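Local coordinates for lysozyme (Meretrix lusoria, PDB 4PJ2), which hydrolyses the beta-1,4 linkages of bacterial peptidoglycan and of chitin-type oligomers, and lyses Gram-positive bacteria, at residues I14-E18 against Y108-L112; Y44-C48 against C68-M73; L33-Y37 against W55-S61; Y76-C82 against P97-K101. One frame throughout, in Å; residues are numbered along the deposited sequence. Where two conformers were deposited one is given.

Interaction 1: I14-E18 against Y108-L112; sequences ICKME and YWNRL
M17 reaches from helix 8-19 across the Y108 ring to the backbone of helix 106-112, the two short helical segments running at 104° to each other with axes 10.6 Å apart. Its CB touches both the Y108 hydroxyl and CD1 of L112. CG then settles over the ring's far end, 3.5 Å from Y108 CE2. A bend at chi2 (58°) keeps the chain low over the aromatic face: SD passes above it in a long Met-aromatic contact and comes 3.8 Å from L112 CA, and CE ends over the ring in a CH-pi contact, 3.5 Å from Y108 O and close to NH2 of R111. A flexible, unbranched thioether suits this curved path, while I14 and L112 close the apolar flank, I14 CG1 standing 4.0 Å from L112 CD1. At its tip the tyrosine turns polar: Y108 OH donates to E18 OE2 at 2.6 Å, arriving on the anti side of the carboxylate and 29° out of its plane. OE2 is also bonded to S86 OG of the partner chain, a putative exported protein. Since E18 is the predicted proton donor, Y108, itself steadied by M17, is probably a second-shell residue that fixes the orientation of its carboxylate.

Interaction 2: Y44-C48 against C68-M73; sequences YWIDC and CVQNYM
Y44 and Y72 lie face to face, ring centroids 3.7 Å apart and planes only 5° from parallel, and this stack is the dense part of the contact between helices 42-47 and 62-76. The Y44 ring fits as a knob among C68, V69, Y72 and M73. Its CZ sits 3.4 Å from Y72 CG, while at its edge, in the ring plane, C68 SG comes 3.6 Å from Y44 CD1. Both tyrosines carry CG anti to the backbone N (chi1 -170° for Y44), which sends the rings into the gap between the helices. Beside the stack, a left-handed disulfide joins C48 SG to C68 SG at 2.0 Å; cysteine suits C48, just past the helix end, because its CB faces helix 62-76 directly and lies 4.2 Å from Y72 CB. The looser side is at N71, partly exposed, whose ND2 donates to C48 O at 2.9 Å, almost in line with the carbonyl and within its own amide plane. D47 is looser still, with CB 4.1 Å from Y72 CE2; its carboxylate is engaged by S28 and A27 of the partner chain, a putative exported protein, and S28 also bonds the Y72 hydroxyl. Y44, D47 and Y72 are substrate-binding residues, consistent with the stack forming part of the substrate-binding surface. Around it, H93 of helix 86-95 bonds the Y44 hydroxyl, V69 reaches L11 of helix 8-19, and W45 and C68 rest on I40 of strand 40-41.

Interaction 3: L33-Y37 against W55-S61; sequences LSCGY and WKSCAAS
L33 and C35, on the middle strand of the three-stranded antiparallel sheet, pack against W55, K56 and A59 of the short helix 55-59, a strand-on-helix contact in which the segment axes run at 35° to each other, 8.8 Å apart. Both strand residues turn CB toward the helix. L33 CB meets the outer corner of the indole, 3.6 Å from W55 CH2, and its CD1 lies across the end of the extended K56 chain. C35 SG approaches the six-membered ring of W55 obliquely, 3.7 Å from CZ2, a Cys sulfur-aromatic contact. Behind it C35 CB touches A59 CB at 3.5 Å, where alanine's single methyl allows so close an approach. C35 is also tied to C26 of the next strand by a disulfide, and the indole NE1 is bonded to I40 O, so each partner is anchored from elsewhere. Beyond the strand, G36 has a positive phi (81°) that suits glycine, and the absence of a side chain leaves room for A59 O, to which its CA makes a CA-H...O contact of 3.4 Å. The Y37 ring then presents its edge to the A59-A60 backbone, CE1 3.3 Å from A60 O. A water donates both its hydrogens, one to C35 O and one to A59 O, each at 2.9 Å. Direct contact is thus mainly apolar, with one cysteine sulfur and a carbonyl at the indole, while the backbones are joined by the bridging water and the G36 contact.

Interaction 4: Y76-C82 against P97-K101; sequences YAKWAGC and PRGCK
Y76 and P97 meet because chi1 of the tyrosine (-72°) places CG anti to its carbonyl carbon, bringing the ring's face under the proline, whereas C100 holds SG between its backbone N and carbonyl carbon (chi1 72°), where it can reach C82. P97 CG stands 3.6 Å from the centroid of the Y76 ring, almost straight above it, a CH-pi contact for which the rigid proline ring presents C-H groups, made slightly acidic by the neighbouring nitrogen, to the aromatic face. P97 CB adds to it, 3.6 Å from Y76 CD1. C82 is modelled in two conformers; in the one described its SG bonds C100 SG at 2.0 Å, in a left-handed disulfide. Between these anchors A80 CB tucks against P97 O at 3.1 Å, and a small methyl suits the narrow spacing there. The 77-82 turn is a Schellman motif: C82 N bonds A77 O and G81 N bonds K78 O, with G81 in the left-handed region (phi 84°) where glycine is at ease. A77 O takes a second bond, from A80 N, on the opposite face of its plane. The motif leaves G81 O available to K101, whose chain bends at chi2 and runs past A80 O, CE lying 3.3 Å from it. NZ then donates to G81 O at 3.0 Å, from above the carbonyl plane. The Y76 hydroxyl bonds the carboxylate of the substrate-binding D47, and E92 of helix 86-95 accepts a bond from the backbone N of C100 while its side chain packs on A80 and C82.

Interaction 1 closes the widest loop, joining helix 8-19 to helix 106-112, and the other three are nested within it. Interactions 2 and 3 alternate along the chain, their centres 12 Å apart, and touch where W45 packs on W55 and C58; between them they connect the sheet to helices 42-47, 55-59 and 62-76. Interaction 4 follows interaction 2 along the chain, their centres 13 Å apart, linked by D47 to Y76 and by Y72 against P97. Interactions 3 and 4 have centres 23 Å apart, on opposite sides of the chain's centre. The predicted proton donor in interaction 1 and the substrate-binding residues of interaction 2 are thus held by separate parts, also on opposite sides of that centre, of one compact lysozyme fold.

Interaction 1: I14-E18 against Y108-L112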
# COMPACT_ATOMS: atom_id res chain seq x y z
N ILE D 14 10.68 -17.43 1.11
CA ILE D 14 10.26 -16.10 0.68
C ILE D 14 11.34 -15.48 -0.20
O ILE D 14 11.04 -14.86 -1.22
CB ILE D 14 9.96 -15.18 1.88
CG1 ILE D 14 8.76 -15.74 2.66
CG2 ILE D 14 9.70 -13.75 1.39
CD1 ILE D 14 8.49 -15.05 4.01
N CYS D 15 12.60 -15.63 0.20
CA CYS D 15 13.71 -15.12 -0.58
C CYS D 15 13.69 -15.72 -1.99
O CYS D 15 13.75 -15.00 -2.98
CB CYS D 15 15.01 -15.42 0.16
SG CYS D 15 16.45 -14.47 -0.37
N LYS D 16 13.54 -17.04 -2.08
CA LYS D 16 13.49 -17.69 -3.40
C LYS D 16 12.30 -17.20 -4.22
O LYS D 16 12.42 -16.94 -5.42
CB LYS D 16 13.42 -19.21 -3.22
CG LYS D 16 14.74 -19.81 -2.74
CD LYS D 16 14.66 -21.31 -2.52
CE LYS D 16 15.99 -21.85 -1.99
NZ LYS D 16 16.03 -23.34 -1.87
N MET D 17 11.16 -17.03 -3.57
CA MET D 17 9.96 -16.53 -4.24
C MET D 17 10.18 -15.15 -4.83
O MET D 17 9.76 -14.89 -5.95
CB MET D 17 8.82 -16.47 -3.22
CG MET D 17 7.46 -16.07 -3.79
SD MET D 17 6.95 -17.25 -5.09
CE MET D 17 5.27 -16.63 -5.35
N GLU D 18 10.84 -14.26 -4.08
CA GLU D 18 10.92 -12.85 -4.44
C GLU D 18 11.97 -12.58 -5.51
O GLU D 18 11.75 -11.75 -6.39
CB GLU D 18 11.24 -11.99 -3.20
CG GLU D 18 10.11 -11.88 -2.19
CD GLU D 18 8.88 -11.21 -2.76
OE1 GLU D 18 8.99 -10.47 -3.76
OE2 GLU D 18 7.79 -11.41 -2.16
N TYR D 108 0.10 -16.18 -4.21
CA TYR D 108 1.50 -16.05 -3.82
C TYR D 108 1.91 -17.20 -2.89
O TYR D 108 2.94 -17.84 -3.11
CB TYR D 108 1.72 -14.71 -3.09
CG TYR D 108 3.13 -14.46 -2.60
CD1 TYR D 108 3.52 -14.87 -1.32
CD2 TYR D 108 4.03 -13.74 -3.35
CE1 TYR D 108 4.78 -14.61 -0.85
CE2 TYR D 108 5.30 -13.47 -2.89
CZ TYR D 108 5.67 -13.91 -1.62
OH TYR D 108 6.91 -13.63 -1.11
N TRP D 109 1.10 -17.46 -1.86
CA TRP D 109 1.38 -18.54 -0.92
C TRP D 109 1.29 -19.93 -1.59
O TRP D 109 2.12 -20.79 -1.34
CB TRP D 109 0.41 -18.46 0.26
CG TRP D 109 0.46 -19.65 1.18
CD1 TRP D 109 -0.57 -20.46 1.51
CD2 TRP D 109 1.61 -20.14 1.90
NE1 TRP D 109 -0.15 -21.43 2.39
CE2 TRP D 109 1.18 -21.26 2.64
CE3 TRP D 109 2.95 -19.74 1.99
CZ2 TRP D 109 2.05 -21.99 3.46
CZ3 TRP D 109 3.80 -20.46 2.80
CH2 TRP D 109 3.35 -21.58 3.52
N ASN D 110 0.28 -20.13 -2.45
CA ASN D 110 0.12 -21.39 -3.17
C ASN D 110 1.34 -21.64 -4.03
O ASN D 110 1.83 -22.77 -4.11
CB ASN D 110 -1.14 -21.34 -4.04
CG ASN D 110 -2.41 -21.52 -3.23
OD1 ASN D 110 -2.37 -21.94 -2.07
ND2 ASN D 110 -3.55 -21.22 -3.84
N ARG D 111 1.81 -20.60 -4.70
CA ARG D 111 2.95 -20.74 -5.60
C ARG D 111 4.26 -20.88 -4.84
O ARG D 111 5.12 -21.70 -5.24
CB ARG D 111 3.00 -19.59 -6.62
CG ARG D 111 1.86 -19.56 -7.62
CD ARG D 111 2.18 -18.65 -8.81
NE ARG D 111 2.75 -17.37 -8.39
CZ ARG D 111 2.04 -16.33 -7.97
NH1 ARG D 111 0.71 -16.40 -7.90
NH2 ARG D 111 2.66 -15.22 -7.61
N LEU D 112 4.43 -20.13 -3.75
CA LEU D 112 5.68 -20.20 -3.00
C LEU D 112 5.96 -21.64 -2.56
O LEU D 112 7.10 -22.09 -2.57
CB LEU D 112 5.63 -19.25 -1.80
CG LEU D 112 6.74 -19.36 -0.74
CD1 LEU D 112 6.87 -18.02 -0.01
CD2 LEU D 112 6.48 -20.45 0.31

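Interaction 2: Y44-C48 against C68-M73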
# COMPACT_ATOMS: atom_id res chain seq x y z
N TYR D 44 8.03 -0.20 3.54
CA TYR D 44 8.27 -1.41 4.31
C TYR D 44 9.48 -1.20 5.21
O TYR D 44 9.43 -1.48 6.40
CB TYR D 44 8.46 -2.58 3.36
CG TYR D 44 8.49 -3.98 3.94
CD1 TYR D 44 9.58 -4.42 4.68
CD2 TYR D 44 7.49 -4.89 3.66
CE1 TYR D 44 9.63 -5.71 5.17
CE2 TYR D 44 7.54 -6.19 4.14
CZ TYR D 44 8.60 -6.59 4.90
OH TYR D 44 8.68 -7.88 5.35
N TRP D 45 10.55 -0.66 4.64
CA TRP D 45 11.78 -0.40 5.38
C TRP D 45 11.56 0.60 6.51
O TRP D 45 12.08 0.42 7.61
CB TRP D 45 12.88 0.11 4.44
CG TRP D 45 14.17 0.35 5.15
CD1 TRP D 45 15.05 -0.59 5.58
CD2 TRP D 45 14.73 1.62 5.51
NE1 TRP D 45 16.13 0.01 6.19
CE2 TRP D 45 15.95 1.36 6.16
CE3 TRP D 45 14.31 2.94 5.35
CZ2 TRP D 45 16.77 2.39 6.64
CZ3 TRP D 45 15.12 3.95 5.83
CH2 TRP D 45 16.33 3.67 6.46
N ILE D 46 10.78 1.63 6.25
CA ILE D 46 10.46 2.61 7.28
C ILE D 46 9.76 1.92 8.46
O ILE D 46 10.14 2.10 9.62
CB ILE D 46 9.58 3.76 6.72
CG1 ILE D 46 10.42 4.64 5.78
CG2 ILE D 46 8.96 4.59 7.84
CD1 ILE D 46 9.62 5.64 4.95
N ASP D 47 8.78 1.09 8.17
CA ASP D 47 7.99 0.47 9.22
C ASP D 47 8.74 -0.66 9.93
O ASP D 47 8.40 -0.99 11.07
CB ASP D 47 6.69 -0.09 8.66
CG ASP D 47 5.67 0.98 8.36
OD1 ASP D 47 5.89 2.19 8.63
OD2 ASP D 47 4.59 0.60 7.87
N CYS D 48 9.74 -1.26 9.30
CA CYS D 48 10.50 -2.33 9.95
C CYS D 48 11.62 -1.77 10.82
O CYS D 48 12.49 -2.50 11.26
CB CYS D 48 11.06 -3.32 8.92
SG CYS D 48 12.51 -2.75 8.03
N CYS D 68 14.92 -6.79 8.50
CA CYS D 68 13.77 -5.94 8.22
C CYS D 68 12.50 -6.78 8.17
O CYS D 68 11.49 -6.43 8.78
CB CYS D 68 14.01 -5.19 6.91
SG CYS D 68 12.68 -4.05 6.46
N VAL D 69 12.54 -7.92 7.47
CA VAL D 69 11.40 -8.82 7.41
C VAL D 69 11.02 -9.30 8.82
O VAL D 69 9.85 -9.28 9.19
CB VAL D 69 11.67 -10.03 6.49
CG1 VAL D 69 10.50 -10.99 6.52
CG2 VAL D 69 11.93 -9.56 5.08
N GLN D 70 12.01 -9.72 9.61
CA GLN D 70 11.75 -10.13 10.99
C GLN D 70 11.06 -9.02 11.79
O GLN D 70 10.09 -9.28 12.51
CB GLN D 70 13.05 -10.53 11.69
CG GLN D 70 13.69 -11.80 11.16
CD GLN D 70 12.99 -13.07 11.61
OE1 GLN D 70 11.85 -13.05 12.05
NE2 GLN D 70 13.68 -14.19 11.50
N ASN D 71 11.56 -7.79 11.68
CA ASN D 71 10.98 -6.66 12.40
C ASN D 71 9.58 -6.33 11.90
O ASN D 71 8.72 -5.98 12.69
CB ASN D 71 11.82 -5.40 12.27
CG ASN D 71 13.13 -5.48 13.01
OD1 ASN D 71 13.35 -6.36 13.83
ND2 ASN D 71 14.01 -4.52 12.75
N TYR D 72 9.35 -6.42 10.59
CA TYR D 72 8.04 -6.19 10.01
C TYR D 72 7.01 -7.18 10.55
O TYR D 72 5.90 -6.79 10.93
CB TYR D 72 8.13 -6.29 8.50
CG TYR D 72 6.99 -5.62 7.76
CD1 TYR D 72 5.89 -6.34 7.32
CD2 TYR D 72 7.05 -4.27 7.45
CE1 TYR D 72 4.86 -5.72 6.61
CE2 TYR D 72 6.02 -3.65 6.75
CZ TYR D 72 4.93 -4.37 6.33
OH TYR D 72 3.93 -3.75 5.61
N MET D 73 7.38 -8.45 10.61
CA MET D 73 6.47 -9.46 11.11
C MET D 73 6.23 -9.28 12.61
O MET D 73 5.11 -9.45 13.06
CB MET D 73 6.98 -10.88 10.78
CG MET D 73 7.15 -11.16 9.28
SD MET D 73 5.72 -10.64 8.33
CE MET D 73 6.51 -10.33 6.75

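Interaction 3: L33-Y37 against W55-S61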
# COMPACT_ATOMS: atom_id res chain seq x y z
N LEU D 33 10.00 1.88 -6.47
CA LEU D 33 11.12 0.95 -6.45
C LEU D 33 10.95 -0.13 -5.38
O LEU D 33 10.54 0.14 -4.26
CB LEU D 33 12.42 1.70 -6.16
CG LEU D 33 13.09 2.47 -7.29
CD1 LEU D 33 14.29 3.24 -6.76
CD2 LEU D 33 13.51 1.53 -8.40
N SER D 34 11.29 -1.36 -5.76
CA SER D 34 11.37 -2.47 -4.83
C SER D 34 12.77 -3.06 -4.99
O SER D 34 13.23 -3.25 -6.12
CB SER D 34 10.31 -3.51 -5.14
OG SER D 34 10.26 -4.51 -4.15
N CYS D 35 13.43 -3.34 -3.87
CA CYS D 35 14.85 -3.64 -3.90
C CYS D 35 15.24 -4.97 -3.27
O CYS D 35 14.72 -5.37 -2.23
CB CYS D 35 15.63 -2.52 -3.21
SG CYS D 35 15.31 -0.85 -3.85
N GLY D 36 16.20 -5.65 -3.91
CA GLY D 36 16.99 -6.66 -3.22
C GLY D 36 16.39 -8.03 -3.05
O GLY D 36 15.38 -8.38 -3.68
N TYR D 37 17.04 -8.80 -2.18
CA TYR D 37 16.71 -10.19 -1.91
C TYR D 37 15.24 -10.44 -1.64
O TYR D 37 14.68 -11.45 -2.07
CB TYR D 37 17.48 -10.68 -0.68
CG TYR D 37 18.98 -10.82 -0.88
CD1 TYR D 37 19.84 -9.77 -0.59
CD2 TYR D 37 19.53 -12.01 -1.32
CE1 TYR D 37 21.21 -9.90 -0.75
CE2 TYR D 37 20.90 -12.15 -1.48
CZ TYR D 37 21.72 -11.09 -1.20
OH TYR D 37 23.08 -11.22 -1.35
N TRP D 55 17.38 2.53 3.18
CA TRP D 55 16.51 1.53 2.59
C TRP D 55 17.25 0.67 1.54
O TRP D 55 17.28 -0.55 1.63
CB TRP D 55 15.30 2.25 2.00
CG TRP D 55 14.60 1.56 0.90
CD1 TRP D 55 14.28 0.23 0.80
CD2 TRP D 55 14.10 2.18 -0.28
NE1 TRP D 55 13.61 -0.00 -0.38
CE2 TRP D 55 13.49 1.18 -1.06
CE3 TRP D 55 14.11 3.49 -0.75
CZ2 TRP D 55 12.90 1.46 -2.29
CZ3 TRP D 55 13.53 3.76 -1.97
CH2 TRP D 55 12.93 2.75 -2.72
N LYS D 56 17.85 1.31 0.54
CA LYS D 56 18.45 0.57 -0.56
C LYS D 56 19.68 -0.23 -0.13
O LYS D 56 19.91 -1.34 -0.62
CB LYS D 56 18.79 1.51 -1.71
CG LYS D 56 17.55 2.13 -2.32
CD LYS D 56 17.88 3.12 -3.41
CE LYS D 56 16.62 3.72 -4.02
NZ LYS D 56 16.92 4.83 -4.95
N SER D 57 20.47 0.32 0.78
CA SER D 57 21.62 -0.40 1.29
C SER D 57 21.19 -1.60 2.13
O SER D 57 21.79 -2.67 2.04
CB SER D 57 22.55 0.52 2.07
OG SER D 57 21.91 1.10 3.18
N CYS D 58 20.15 -1.44 2.93
CA CYS D 58 19.65 -2.53 3.75
C CYS D 58 19.11 -3.64 2.86
O CYS D 58 19.39 -4.83 3.07
CB CYS D 58 18.55 -2.03 4.69
SG CYS D 58 17.97 -3.26 5.83
N ALA D 59 18.34 -3.25 1.84
CA ALA D 59 17.69 -4.20 0.96
C ALA D 59 18.70 -5.07 0.20
O ALA D 59 18.40 -6.21 -0.17
CB ALA D 59 16.77 -3.48 -0.01
N ALA D 60 19.90 -4.54 -0.02
CA ALA D 60 20.94 -5.24 -0.77
C ALA D 60 21.77 -6.20 0.11
O ALA D 60 22.62 -6.94 -0.41
CB ALA D 60 21.85 -4.24 -1.46
N SER D 61 21.52 -6.19 1.42
CA SER D 61 22.20 -7.07 2.36
C SER D 61 21.24 -8.17 2.79
O SER D 61 20.15 -7.88 3.26
CB SER D 61 22.65 -6.28 3.59
OG SER D 61 22.90 -7.15 4.69
O HOH W 1 15.59 -7.08 0.00

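Interaction 4: Y76-C82 against P97-K101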
# COMPACT_ATOMS: atom_id res chain seq x y z
N TYR D 76 3.68 -6.41 12.84
CA TYR D 76 2.35 -6.50 12.25
C TYR D 76 1.63 -7.85 12.34
O TYR D 76 0.40 -7.88 12.38
CB TYR D 76 2.40 -6.09 10.79
CG TYR D 76 2.61 -4.63 10.55
CD1 TYR D 76 1.72 -3.69 11.05
CD2 TYR D 76 3.68 -4.18 9.78
CE1 TYR D 76 1.88 -2.36 10.78
CE2 TYR D 76 3.83 -2.83 9.51
CZ TYR D 76 2.93 -1.93 10.02
OH TYR D 76 2.99 -0.57 9.78
N ALA D 77 2.36 -8.96 12.29
CA ALA D 77 1.70 -10.22 11.99
C ALA D 77 0.70 -10.66 13.07
O ALA D 77 -0.44 -10.99 12.79
CB ALA D 77 2.74 -11.31 11.75
N LYS D 78 1.14 -10.67 14.32
CA LYS D 78 0.26 -11.10 15.40
C LYS D 78 -1.02 -10.29 15.42
O LYS D 78 -2.12 -10.82 15.51
CB LYS D 78 0.96 -10.96 16.74
CG LYS D 78 0.08 -11.35 17.90
CD LYS D 78 0.84 -11.30 19.22
CE LYS D 78 0.04 -11.84 20.39
NZ LYS D 78 -0.16 -13.32 20.26
N TRP D 79 -0.86 -8.98 15.31
CA TRP D 79 -1.95 -8.04 15.55
C TRP D 79 -2.95 -8.01 14.41
O TRP D 79 -4.08 -7.56 14.57
CB TRP D 79 -1.36 -6.66 15.84
CG TRP D 79 -0.31 -6.79 16.90
CD1 TRP D 79 1.04 -6.66 16.75
CD2 TRP D 79 -0.52 -7.13 18.26
NE1 TRP D 79 1.68 -6.90 17.94
CE2 TRP D 79 0.74 -7.19 18.89
CE3 TRP D 79 -1.66 -7.41 19.02
CZ2 TRP D 79 0.89 -7.50 20.23
CZ3 TRP D 79 -1.50 -7.73 20.34
CH2 TRP D 79 -0.24 -7.77 20.94
N ALA D 80 -2.55 -8.52 13.25
CA ALA D 80 -3.45 -8.66 12.11
C ALA D 80 -4.27 -9.95 12.20
O ALA D 80 -5.15 -10.18 11.37
CB ALA D 80 -2.65 -8.66 10.81
N GLY D 81 -3.99 -10.81 13.19
CA GLY D 81 -4.64 -12.11 13.30
C GLY D 81 -4.01 -13.19 12.45
O GLY D 81 -4.62 -14.22 12.17
N CYS D 82 -2.77 -12.96 12.04
CA CYS D 82 -2.09 -13.92 11.18
C CYS D 82 -1.63 -15.13 11.94
O CYS D 82 -1.24 -15.05 13.09
CB CYS D 82 -0.86 -13.33 10.51
SG CYS D 82 -1.14 -11.88 9.53
N PRO D 97 0.50 -5.21 5.99
CA PRO D 97 0.15 -5.55 7.37
C PRO D 97 -1.04 -6.47 7.53
O PRO D 97 -1.10 -7.15 8.55
CB PRO D 97 -0.12 -4.19 7.99
CG PRO D 97 0.79 -3.30 7.26
CD PRO D 97 0.66 -3.75 5.83
N ARG D 98 -1.96 -6.49 6.58
CA ARG D 98 -3.11 -7.39 6.62
C ARG D 98 -3.08 -8.38 5.45
O ARG D 98 -4.11 -8.97 5.12
CB ARG D 98 -4.41 -6.61 6.58
CG ARG D 98 -4.61 -5.69 7.78
CD ARG D 98 -6.07 -5.28 7.92
NE ARG D 98 -6.95 -6.41 8.27
CZ ARG D 98 -7.79 -7.02 7.43
NH1 ARG D 98 -7.89 -6.63 6.16
NH2 ARG D 98 -8.53 -8.03 7.86
N GLY D 99 -1.92 -8.57 4.84
CA GLY D 99 -1.79 -9.46 3.70
C GLY D 99 -2.32 -10.86 3.96
O GLY D 99 -2.92 -11.49 3.08
N CYS D 100 -2.11 -11.37 5.16
CA CYS D 100 -2.57 -12.70 5.52
C CYS D 100 -4.10 -12.83 5.55
O CYS D 100 -4.62 -13.93 5.67
CB CYS D 100 -1.98 -13.11 6.86
SG CYS D 100 -2.69 -12.25 8.26
N LYS D 101 -4.81 -11.71 5.44
CA LYS D 101 -6.27 -11.71 5.41
C LYS D 101 -6.85 -11.34 4.04
O LYS D 101 -8.06 -11.24 3.90
CB LYS D 101 -6.82 -10.76 6.46
CG LYS D 101 -6.39 -11.08 7.88
CD LYS D 101 -6.81 -12.47 8.30
CE LYS D 101 -6.45 -12.73 9.74
NZ LYS D 101 -6.75 -14.14 10.12